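Local atomic coordinates of N-(5'-phosphoribosyl)anthranilate isomerase (Jonesia denitrificans, PDB entry 4WUI), a protein that probably catalyses the isomerisation of N-(5-phospho-beta-D-ribosyl)anthranilate to 1-(2-carboxyphenylamino)-1-deoxy-D-ribulose 5-phosphate, a step of tryptophan biosynthesis. Residues A[103-108]-A[120-125]. Sequence-based numbering, arbitrary orientation.
Sequences VWRATS and YGEELL
Arg-105 and Glu-122 form a salt bridge where two neighbouring parallel strands of the TIM barrel, 103-108 and 124-128, come together; residues 120-123 lead into the second. The arginine grips side-on, NE and NH2 both donating to the single oxygen OE2, with NH2 to OE2 at 2.9 Å. OE2 lies close to the guanidinium plane, yet both nitrogens reach it from the same face of the carboxylate, as the two planes stand 80° apart. In Glu-122 the bend at chi2 (-82°) turns CD toward the arginine, and OE1 accepts a hydrogen bond from the backbone N of Tyr-120 on its syn side, which helps fix the carboxylate's rotation.

Both faces of the guanidinium are covered. Leu-125 CD1 sits over its centre, 3.7 Å from Arg-105 CZ, while across from it Tyr-120 brings the edge atom CD2 to 3.7 Å from Arg-105 NE, the ring turned steeply to the guanidinium. Asn-114, in the connecting loop, accepts a hydrogen bond from Arg-105 NH1 on its backbone O, and its ND2 is hydrogen-bonded to Tyr-120 OH, so one loop residue is tied to both side chains.

On the other face of the sheet, inside the barrel, Trp-104 meets Leu-124, whose CB lies over the five-membered ring in a CH-pi contact, 3.8 Å from its centroid, and whose CD2 lies over the same face, 3.7 Å from Trp-104 CD2. Between the two backbones, Arg-105 N donates to Leu-124 O and Glu-123 N to Val-103 O, while a water links Val-103 N to Gly-121 O. Glu-123 reaches the indole edge on an extended chain; its OE2 also pairs with Arg-102. There Trp-104 NE1 donates to Glu-123 OE2 at 2.8 Å, almost perfectly straight at 179° and in the indole plane, but from above the carboxylate plane.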
loop_
_atom_site.group_PDB
_atom_site.type_symbol
_atom_site.label_atom_id
_atom_site.label_comp_id
_atom_site.label_asym_id
_atom_site.label_seq_id
_atom_site.Cartn_x
_atom_site.Cartn_y
_atom_site.Cartn_z
ATOM N N VAL A 103 -7.762 9.640 -2.887
ATOM C CA VAL A 103 -8.241 8.710 -1.863
ATOM C C VAL A 103 -8.167 7.295 -2.392
ATOM O O VAL A 103 -8.613 7.023 -3.515
ATOM C CB VAL A 103 -9.658 9.072 -1.386
ATOM C CG1 VAL A 103 -10.202 8.032 -0.414
ATOM C CG2 VAL A 103 -9.662 10.484 -0.775
ATOM N N TRP A 104 -7.584 6.400 -1.605
ATOM C CA TRP A 104 -7.493 4.981 -1.929
ATOM C C TRP A 104 -8.394 4.203 -0.974
ATOM O O TRP A 104 -8.430 4.481 0.215
ATOM C CB TRP A 104 -6.063 4.479 -1.856
ATOM C CG TRP A 104 -5.127 5.073 -2.852
ATOM C CD1 TRP A 104 -5.397 5.963 -3.833
ATOM C CD2 TRP A 104 -3.751 4.752 -2.977
ATOM N NE1 TRP A 104 -4.275 6.241 -4.553
ATOM C CE2 TRP A 104 -3.241 5.499 -4.057
ATOM C CE3 TRP A 104 -2.896 3.924 -2.254
ATOM C CZ2 TRP A 104 -1.896 5.460 -4.418
ATOM C CZ3 TRP A 104 -1.570 3.877 -2.637
ATOM C CH2 TRP A 104 -1.078 4.645 -3.685
ATOM N N ARG A 105 -9.118 3.245 -1.541
ATOM C CA ARG A 105 -10.023 2.344 -0.854
ATOM C C ARG A 105 -9.267 0.999 -0.704
ATOM O O ARG A 105 -8.872 0.403 -1.670
ATOM C CB ARG A 105 -11.381 2.217 -1.661
ATOM C CG ARG A 105 -12.404 1.259 -1.065
ATOM C CD ARG A 105 -13.790 1.411 -1.624
ATOM N NE ARG A 105 -13.917 1.067 -3.029
ATOM C CZ ARG A 105 -14.333 -0.097 -3.514
ATOM N NH1 ARG A 105 -14.570 -1.123 -2.736
ATOM N NH2 ARG A 105 -14.420 -0.239 -4.818
ATOM N N ALA A 106 -8.984 0.538 0.498
ATOM C CA ALA A 106 -8.433 -0.778 0.719
ATOM C C ALA A 106 -9.533 -1.752 1.159
ATOM O O ALA A 106 -10.463 -1.367 1.875
ATOM C CB ALA A 106 -7.305 -0.737 1.771
ATOM N N THR A 107 -9.432 -3.010 0.716
ATOM C CA THR A 107 -10.363 -4.054 1.109
ATOM C C THR A 107 -9.699 -5.408 1.001
ATOM O O THR A 107 -8.559 -5.537 0.583
ATOM C CB THR A 107 -11.623 -4.045 0.228
ATOM O OG1 THR A 107 -12.621 -4.910 0.792
ATOM C CG2 THR A 107 -11.324 -4.441 -1.209
ATOM N N SER A 108 -10.410 -6.445 1.379
ATOM C CA SER A 108 -9.814 -7.755 1.250
ATOM C C SER A 108 -10.786 -8.673 0.610
ATOM O O SER A 108 -11.970 -8.428 0.623
ATOM C CB SER A 108 -9.422 -8.267 2.597
ATOM O OG SER A 108 -10.597 -8.395 3.337
ATOM N N TYR A 120 -16.857 4.419 -5.297
ATOM C CA TYR A 120 -17.165 5.356 -4.219
ATOM C C TYR A 120 -16.261 6.580 -4.247
ATOM O O TYR A 120 -16.093 7.240 -3.226
ATOM C CB TYR A 120 -17.131 4.634 -2.850
ATOM C CG TYR A 120 -17.997 3.420 -2.886
ATOM C CD1 TYR A 120 -19.372 3.527 -3.075
ATOM C CD2 TYR A 120 -17.466 2.147 -2.811
ATOM C CE1 TYR A 120 -20.177 2.407 -3.185
ATOM C CE2 TYR A 120 -18.276 1.028 -2.900
ATOM C CZ TYR A 120 -19.623 1.168 -3.105
ATOM O OH TYR A 120 -20.418 0.033 -3.224
ATOM N N GLY A 121 -15.721 6.910 -5.420
ATOM C CA GLY A 121 -14.897 8.086 -5.611
ATOM C C GLY A 121 -13.397 7.877 -5.467
ATOM O O GLY A 121 -12.624 8.797 -5.707
ATOM N N GLU A 122 -12.975 6.686 -5.083
ATOM C CA GLU A 122 -11.548 6.436 -4.905
ATOM C C GLU A 122 -10.814 6.440 -6.247
ATOM O O GLU A 122 -11.343 6.081 -7.297
ATOM C CB GLU A 122 -11.331 5.130 -4.183
ATOM C CG GLU A 122 -11.609 3.896 -4.979
ATOM C CD GLU A 122 -13.063 3.459 -5.059
ATOM O OE1 GLU A 122 -14.004 4.145 -4.598
ATOM O OE2 GLU A 122 -13.276 2.351 -5.625
ATOM N N GLU A 123 -9.551 6.830 -6.179
ATOM C CA GLU A 123 -8.620 6.796 -7.277
ATOM C C GLU A 123 -8.131 5.385 -7.602
ATOM O O GLU A 123 -7.794 5.070 -8.744
ATOM C CB GLU A 123 -7.390 7.636 -6.814
ATOM C CG GLU A 123 -6.246 7.698 -7.758
ATOM C CD GLU A 123 -5.158 8.555 -7.147
ATOM O OE1 GLU A 123 -5.313 9.778 -7.152
ATOM O OE2 GLU A 123 -4.129 8.026 -6.693
ATOM N N LEU A 124 -8.024 4.566 -6.564
ATOM C CA LEU A 124 -7.360 3.279 -6.634
ATOM C C LEU A 124 -7.936 2.399 -5.540
ATOM O O LEU A 124 -8.313 2.891 -4.468
ATOM C CB LEU A 124 -5.862 3.515 -6.458
ATOM C CG LEU A 124 -4.964 2.281 -6.352
ATOM C CD1 LEU A 124 -3.601 2.584 -6.927
ATOM C CD2 LEU A 124 -4.839 1.773 -4.911
ATOM N N LEU A 125 -7.987 1.104 -5.817
ATOM C CA LEU A 125 -8.409 0.082 -4.883
ATOM C C LEU A 125 -7.219 -0.820 -4.510
ATOM O O LEU A 125 -6.517 -1.301 -5.401
ATOM C CB LEU A 125 -9.478 -0.764 -5.568
ATOM C CG LEU A 125 -10.162 -1.860 -4.809
ATOM C CD1 LEU A 125 -10.884 -1.334 -3.616
ATOM C CD2 LEU A 125 -11.155 -2.545 -5.742
HETATM O O HOH W 1 -9.885 9.917 -5.052
#